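Long-range contacts in oxidoreductase (Ralstonia eutropha, PDB 3HJ9), which binds flavin mononucleotide and probably works as an FMN-dependent oxidoreductase of the nitroreductase family: residues Gly44-Arg49 with Ala171-Ala176; Thr92-Tyr97 with Leu139-Asn144. One frame throughout, in Å; residues are numbered along the deposited sequence.

Contact 1 of 2, residues Gly44-Arg49 with Ala171-Ala176. With FMN (flavin mononucleotide), chain C.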
loop_
_atom_site.group_PDB
_atom_site.type_symbol
_atom_site.label_atom_id
_atom_site.label_comp_id
_atom_site.label_asym_id
_atom_site.label_seq_id
_atom_site.Cartn_x
_atom_site.Cartn_y
_atom_site.Cartn_z
ATOM N N GLY A 44 11.339 8.553 -10.309
ATOM C CA GLY A 44 12.524 7.686 -10.213
ATOM C C GLY A 44 12.358 6.504 -9.248
ATOM O O GLY A 44 12.763 5.372 -9.560
ATOM N N THR A 45 11.761 6.757 -8.081
ATOM C CA THR A 45 11.571 5.713 -7.100
ATOM C C THR A 45 10.578 4.651 -7.588
ATOM O O THR A 45 10.766 3.478 -7.284
ATOM C CB THR A 45 11.177 6.219 -5.705
ATOM O OG1 THR A 45 9.840 6.694 -5.726
ATOM C CG2 THR A 45 12.153 7.298 -5.184
ATOM N N LEU A 46 9.545 5.056 -8.328
ATOM C CA LEU A 46 8.580 4.093 -8.915
ATOM C C LEU A 46 9.265 3.135 -9.956
ATOM O O LEU A 46 8.961 1.927 -10.011
ATOM C CB LEU A 46 7.404 4.841 -9.560
ATOM C CG LEU A 46 6.461 5.510 -8.546
ATOM C CD1 LEU A 46 5.522 6.502 -9.202
ATOM C CD2 LEU A 46 5.664 4.458 -7.755
ATOM N N TRP A 47 10.178 3.692 -10.761
ATOM C CA TRP A 47 10.952 2.899 -11.713
ATOM C C TRP A 47 11.838 1.856 -11.014
ATOM O O TRP A 47 11.971 0.766 -11.521
ATOM C CB TRP A 47 11.842 3.759 -12.635
ATOM C CG TRP A 47 11.088 4.387 -13.758
ATOM C CD1 TRP A 47 10.729 5.698 -13.882
ATOM C CD2 TRP A 47 10.565 3.722 -14.903
ATOM N NE1 TRP A 47 10.026 5.897 -15.043
ATOM C CE2 TRP A 47 9.908 4.701 -15.696
ATOM C CE3 TRP A 47 10.600 2.397 -15.355
ATOM C CZ2 TRP A 47 9.282 4.396 -16.916
ATOM C CZ3 TRP A 47 9.967 2.090 -16.576
ATOM C CH2 TRP A 47 9.320 3.090 -17.337
ATOM N N LEU A 48 12.411 2.213 -9.862
ATOM C CA LEU A 48 13.348 1.359 -9.135
ATOM C C LEU A 48 12.712 0.529 -8.026
ATOM O O LEU A 48 13.410 -0.247 -7.355
ATOM C CB LEU A 48 14.491 2.229 -8.564
ATOM C CG LEU A 48 15.369 3.004 -9.546
ATOM C CD1 LEU A 48 16.334 3.995 -8.833
ATOM C CD2 LEU A 48 16.135 2.022 -10.417
ATOM N N ARG A 49 11.394 0.647 -7.842
ATOM C CA ARG A 49 10.669 -0.067 -6.764
ATOM C C ARG A 49 10.715 -1.569 -7.106
ATOM O O ARG A 49 10.337 -1.973 -8.207
ATOM C CB ARG A 49 9.248 0.489 -6.628
ATOM C CG ARG A 49 8.531 0.283 -5.262
ATOM C CD ARG A 49 8.287 -1.155 -4.859
ATOM N NE ARG A 49 7.729 -1.950 -5.955
ATOM C CZ ARG A 49 7.740 -3.281 -6.038
ATOM N NH1 ARG A 49 8.238 -4.042 -5.067
ATOM N NH2 ARG A 49 7.238 -3.866 -7.120
ATOM N N ALA A 171 7.646 2.674 2.449
ATOM C CA ALA A 171 8.984 2.130 2.849
ATOM C C ALA A 171 9.774 1.622 1.644
ATOM O O ALA A 171 11.002 1.847 1.548
ATOM C CB ALA A 171 8.841 1.013 3.934
ATOM N N TYR A 172 9.097 0.879 0.764
ATOM C CA TYR A 172 9.696 0.435 -0.519
ATOM C C TYR A 172 10.277 1.566 -1.350
ATOM O O TYR A 172 11.417 1.485 -1.813
ATOM C CB TYR A 172 8.674 -0.280 -1.400
ATOM C CG TYR A 172 8.620 -1.778 -1.351
ATOM C CD1 TYR A 172 9.668 -2.551 -1.849
ATOM C CD2 TYR A 172 7.459 -2.440 -0.915
ATOM C CE1 TYR A 172 9.572 -3.992 -1.870
ATOM C CE2 TYR A 172 7.362 -3.848 -0.955
ATOM C CZ TYR A 172 8.393 -4.608 -1.417
ATOM O OH TYR A 172 8.235 -5.974 -1.437
ATOM N N LEU A 173 9.459 2.602 -1.534
ATOM C CA LEU A 173 9.821 3.793 -2.298
ATOM C C LEU A 173 10.983 4.543 -1.629
ATOM O O LEU A 173 11.942 4.949 -2.324
ATOM C CB LEU A 173 8.592 4.710 -2.550
ATOM C CG LEU A 173 7.509 4.107 -3.473
ATOM C CD1 LEU A 173 6.220 4.936 -3.482
ATOM C CD2 LEU A 173 8.030 3.862 -4.914
ATOM N N TYR A 174 10.939 4.663 -0.295
ATOM C CA TYR A 174 12.070 5.253 0.442
ATOM C C TYR A 174 13.348 4.422 0.185
ATOM O O TYR A 174 14.398 4.986 -0.158
ATOM C CB TYR A 174 11.791 5.452 1.949
ATOM C CG TYR A 174 13.008 5.981 2.597
ATOM C CD1 TYR A 174 13.336 7.338 2.511
ATOM C CD2 TYR A 174 13.929 5.109 3.185
ATOM C CE1 TYR A 174 14.546 7.814 3.050
ATOM C CE2 TYR A 174 15.140 5.578 3.719
ATOM C CZ TYR A 174 15.430 6.919 3.663
ATOM O OH TYR A 174 16.634 7.339 4.180
ATOM N N CYS A 175 13.238 3.102 0.281
ATOM C CA CYS A 175 14.398 2.230 0.057
ATOM C C CYS A 175 15.013 2.435 -1.326
ATOM O O CYS A 175 16.254 2.549 -1.449
ATOM C CB CYS A 175 14.057 0.767 0.327
ATOM S SG CYS A 175 13.823 0.506 2.094
ATOM N N ALA A 176 14.143 2.569 -2.329
ATOM C CA ALA A 176 14.553 2.837 -3.711
ATOM C C ALA A 176 15.253 4.193 -3.805
ATOM O O ALA A 176 16.280 4.290 -4.467
ATOM C CB ALA A 176 13.356 2.771 -4.684
HETATM N N1 FMN C . 7.867 -12.177 -0.674
HETATM C C2 FMN C . 8.448 -13.151 0.116
HETATM O O2 FMN C . 9.596 -13.538 -0.119
HETATM N N3 FMN C . 7.732 -13.673 1.190
HETATM C C4 FMN C . 6.431 -13.259 1.450
HETATM O O4 FMN C . 5.840 -13.758 2.419
HETATM C C4A FMN C . 5.840 -12.273 0.644
HETATM N N5 FMN C . 4.553 -11.831 0.887
HETATM C C5A FMN C . 4.002 -10.804 0.137
HETATM C C6 FMN C . 2.718 -10.383 0.459
HETATM C C7 FMN C . 2.112 -9.361 -0.288
HETATM C C7M FMN C . 0.722 -8.912 0.066
HETATM C C8 FMN C . 2.784 -8.775 -1.367
HETATM C C8M FMN C . 2.121 -7.701 -2.176
HETATM C C9 FMN C . 4.078 -9.214 -1.706
HETATM C C9A FMN C . 4.706 -10.236 -0.957
HETATM N N10 FMN C . 5.997 -10.705 -1.214
HETATM C C10 FMN C . 6.563 -11.728 -0.430
HETATM C "C1'" FMN C . 6.861 -10.110 -2.292
HETATM C "C2'" FMN C . 6.578 -10.646 -3.670
HETATM O "O2'" FMN C . 7.047 -11.973 -3.799
HETATM C "C3'" FMN C . 7.249 -9.716 -4.671
HETATM O "O3'" FMN C . 6.549 -8.489 -4.645
HETATM C "C4'" FMN C . 7.209 -10.362 -6.068
HETATM O "O4'" FMN C . 8.256 -11.325 -6.094
HETATM C "C5'" FMN C . 7.370 -9.367 -7.209
HETATM O "O5'" FMN C . 8.671 -8.798 -7.076
HETATM P P FMN C . 8.841 -7.214 -6.990
HETATM O O1P FMN C . 8.001 -6.472 -7.996
HETATM O O2P FMN C . 8.414 -6.773 -5.601
HETATM O O3P FMN C . 10.319 -6.907 -7.233
#

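Contact 2 of 2, residues Thr92-Tyr97 with Leu139-Asn144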
loop_
_atom_site.group_PDB
_atom_site.type_symbol
_atom_site.label_atom_id
_atom_site.label_comp_id
_atom_site.label_asym_id
_atom_site.label_seq_id
_atom_site.Cartn_x
_atom_site.Cartn_y
_atom_site.Cartn_z
ATOM N N THR A 92 -5.536 5.220 14.033
ATOM C CA THR A 92 -4.239 4.614 13.789
ATOM C C THR A 92 -4.436 3.113 13.922
ATOM O O THR A 92 -4.266 2.573 14.988
ATOM C CB THR A 92 -3.168 5.106 14.804
ATOM O OG1 THR A 92 -3.229 6.526 14.911
ATOM C CG2 THR A 92 -1.748 4.649 14.351
ATOM N N VAL A 93 -4.803 2.432 12.856
ATOM C CA VAL A 93 -5.066 0.994 12.960
ATOM C C VAL A 93 -3.779 0.146 12.974
ATOM O O VAL A 93 -3.779 -0.935 13.570
ATOM C CB VAL A 93 -6.094 0.505 11.906
ATOM C CG1 VAL A 93 -7.432 1.274 12.125
ATOM C CG2 VAL A 93 -5.542 0.624 10.438
ATOM N N ILE A 94 -2.703 0.650 12.365
ATOM C CA ILE A 94 -1.424 -0.034 12.273
ATOM C C ILE A 94 -0.340 0.687 13.094
ATOM O O ILE A 94 -0.173 1.883 12.958
ATOM C CB ILE A 94 -0.951 -0.152 10.780
ATOM C CG1 ILE A 94 -1.914 -1.034 9.956
ATOM C CG2 ILE A 94 0.457 -0.707 10.654
ATOM C CD1 ILE A 94 -2.042 -2.515 10.440
ATOM N N ASP A 95 0.372 -0.086 13.931
ATOM C CA ASP A 95 1.530 0.353 14.678
ATOM C C ASP A 95 2.711 -0.348 14.022
ATOM O O ASP A 95 2.641 -1.540 13.681
ATOM C CB ASP A 95 1.474 -0.073 16.155
ATOM C CG ASP A 95 0.420 0.667 16.963
ATOM O OD1 ASP A 95 0.045 1.819 16.628
ATOM O OD2 ASP A 95 -0.051 0.091 17.973
ATOM N N VAL A 96 3.796 0.383 13.846
ATOM C CA VAL A 96 4.965 -0.147 13.224
ATOM C C VAL A 96 5.971 -0.481 14.298
ATOM O O VAL A 96 6.348 0.367 15.094
ATOM C CB VAL A 96 5.555 0.819 12.190
ATOM C CG1 VAL A 96 6.841 0.234 11.641
ATOM C CG2 VAL A 96 4.553 1.050 11.083
ATOM N N TYR A 97 6.420 -1.724 14.276
ATOM C CA TYR A 97 7.433 -2.233 15.171
ATOM C C TYR A 97 8.676 -2.437 14.352
ATOM O O TYR A 97 8.587 -2.699 13.150
ATOM C CB TYR A 97 6.995 -3.553 15.811
ATOM C CG TYR A 97 5.970 -3.382 16.906
ATOM C CD1 TYR A 97 4.627 -3.156 16.594
ATOM C CD2 TYR A 97 6.334 -3.446 18.253
ATOM C CE1 TYR A 97 3.668 -3.011 17.586
ATOM C CE2 TYR A 97 5.396 -3.297 19.252
ATOM C CZ TYR A 97 4.058 -3.047 18.918
ATOM O OH TYR A 97 3.140 -2.887 19.913
ATOM N N LEU A 139 10.707 -4.498 9.677
ATOM C CA LEU A 139 9.533 -3.766 10.164
ATOM C C LEU A 139 8.375 -4.770 10.327
ATOM O O LEU A 139 8.227 -5.640 9.482
ATOM C CB LEU A 139 9.101 -2.691 9.199
ATOM C CG LEU A 139 10.108 -1.609 8.902
ATOM C CD1 LEU A 139 9.447 -0.636 7.870
ATOM C CD2 LEU A 139 10.591 -0.923 10.185
ATOM N N VAL A 140 7.605 -4.699 11.427
ATOM C CA VAL A 140 6.336 -5.469 11.556
ATOM C C VAL A 140 5.156 -4.492 11.668
ATOM O O VAL A 140 5.146 -3.589 12.557
ATOM C CB VAL A 140 6.303 -6.410 12.752
ATOM C CG1 VAL A 140 5.087 -7.334 12.636
ATOM C CG2 VAL A 140 7.585 -7.209 12.809
ATOM N N PHE A 141 4.164 -4.672 10.798
ATOM C CA PHE A 141 2.967 -3.810 10.750
ATOM C C PHE A 141 1.903 -4.565 11.540
ATOM O O PHE A 141 1.425 -5.623 11.098
ATOM C CB PHE A 141 2.554 -3.538 9.304
ATOM C CG PHE A 141 3.623 -2.821 8.494
ATOM C CD1 PHE A 141 4.610 -3.529 7.836
ATOM C CD2 PHE A 141 3.636 -1.420 8.407
ATOM C CE1 PHE A 141 5.608 -2.872 7.105
ATOM C CE2 PHE A 141 4.614 -0.747 7.659
ATOM C CZ PHE A 141 5.592 -1.471 6.999
ATOM N N VAL A 142 1.598 -4.062 12.723
ATOM C CA VAL A 142 0.681 -4.716 13.644
ATOM C C VAL A 142 -0.662 -4.019 13.639
ATOM O O VAL A 142 -0.701 -2.823 13.860
ATOM C CB VAL A 142 1.246 -4.712 15.049
ATOM C CG1 VAL A 142 0.226 -5.304 16.073
ATOM C CG2 VAL A 142 2.596 -5.479 15.083
ATOM N N ALA A 143 -1.749 -4.773 13.435
ATOM C CA ALA A 143 -3.132 -4.222 13.453
ATOM C C ALA A 143 -3.620 -4.200 14.877
ATOM O O ALA A 143 -3.487 -5.199 15.597
ATOM C CB ALA A 143 -4.118 -5.032 12.597
ATOM N N ASN A 144 -4.207 -3.076 15.268
ATOM C CA ASN A 144 -4.771 -2.905 16.574
ATOM C C ASN A 144 -6.284 -3.026 16.486
ATOM O O ASN A 144 -6.986 -2.056 16.180
ATOM C CB ASN A 144 -4.331 -1.584 17.193
ATOM C CG ASN A 144 -4.532 -1.586 18.690
ATOM O OD1 ASN A 144 -5.605 -1.952 19.201
ATOM N ND2 ASN A 144 -3.460 -1.264 19.413
#

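Contact 1 of 2, residues Gly44-Arg49 with Ala171-Ala176
Thr-45 faces Leu-173 with its CB and hydroxyl, and the two side chains cross at about a right angle. With chi1 at 72°, OG1 sits between the backbone N and the carbonyl carbon; there it hydrogen-bonds Leu-42 O and lies 3.5 Å from Leu-173 CD2. The Thr-45 carbonyl meets the methyl of Ala-176, its O 3.7 Å from Ala-176 CB. The CB of Leu-46 points away from the other helix, yet its CD2 lies 3.7 Å from Leu-173 CD2. Leu-48 CB packs on Ala-176 CB.

Arg-49 comes next. Its CG touches Leu-173 CD2, its CD lies against CB and CG of Tyr-172, its chain is bent at chi2 and chi3, and the guanidinium lies over one face of the Tyr-172 ring in a cation-pi contact, Arg-49 CZ 4.7 Å from the ring centroid. The planes stand 87° apart, with NH1 above the ring, toward its rim. Two hydrogen bonds grip the FMN phosphate: Arg-49 NH1 to FMN O2P at 2.8 Å, nearly straight, and Arg-49 NH2 to FMN O1P at 2.9 Å. Tyr-172 OH is hydrogen-bonded to Ser-51 OG, itself FMN-binding, and to Val-184 N.

The axes of segments 44-48 and 171-176 cross at 99°, 8.4 Å apart. Helix 62-73 and strand 203-212 pack on helix 156-177; at the dimer interface Leu-173 meets Leu-173 of the second subunit, whose Thr-84 O accepts a hydrogen bond from Arg-49 NE.

Contact 2 of 2, residues Thr92-Tyr97 with Leu139-Asn144
Tyr-97 and Val-142 make the tightest side-chain contact between the strands, Tyr-97 CD1 lying 3.4 Å from Val-142 CG2. With Tyr-97 CG beside its own backbone N (chi1 -76°), the valine methyl meets the phenol ring obliquely, beside CD1 and CE1. Asp-95 and Val-140 share this face of the sheet. On the other face, Ile-94 divides its branches: CG2 reaches the edge of the Phe-141 ring near its plane and packs on Phe-141 CB at 3.8 Å, whereas CD1 bends over the Ala-143 backbone, 3.6 Å from its CA. Val-96 and Phe-141 lie side by side and point the same way, Val-96 CG2 being 3.8 Å from Phe-141 CD2. The other methyl, Val-96 CG1, looks toward Leu-139 CD2.

The backbones beneath form an antiparallel pair in the central sheet of the nitroreductase fold. Asp-95 with Val-142 and Tyr-97 with Val-140 are hydrogen-bonded pairs, each joined by two N-H...O bonds, while Ile-94 with Ala-143 and Val-96 with Phe-141 are non-hydrogen-bonded pairs. A fifth bond, from Asn-144 N to Val-93 O at 2.8 Å, extends the pairing to Val-93, just before the first strand.

Farther out, Arg-147 forms a salt bridge to Asp-95 OD1 and hydrogen-bonds Thr-92 O, tying the chain around the start of strand 94-100 to the residues just after strand 137-144. Met-167 of helix 156-177 covers Ile-94, Val-96 and Phe-141 together, and Ser-160 of that helix meets Ala-143. Around Tyr-97 stand Leu-104 and Arg-106 of strand 103-108, with Met-197 and Leu-199 from loops; strand 203-212 flanks 139-144 on its other edge through backbone bonds to Phe-141 and Ala-143.

In the fold
The centres of the two contacts lie 21 Å apart, and contact 2 is nested within the stretch of chain that contact 1 closes: helix 42-48 comes first, then strands 94-100 and 137-144, and finally helix 156-177. That last helix connects them. Part of it covers the sheet at contact 2, while residues 171-176 near its C-terminal end receive helix 42-48 in contact 1. The sheet pair lies nearer the centre of the chain; the helix crossing sits farther out, where Arg-49 meets both the second subunit and an FMN phosphate. One long helix thus spans from the antiparallel core to a cofactor site completed by both subunits.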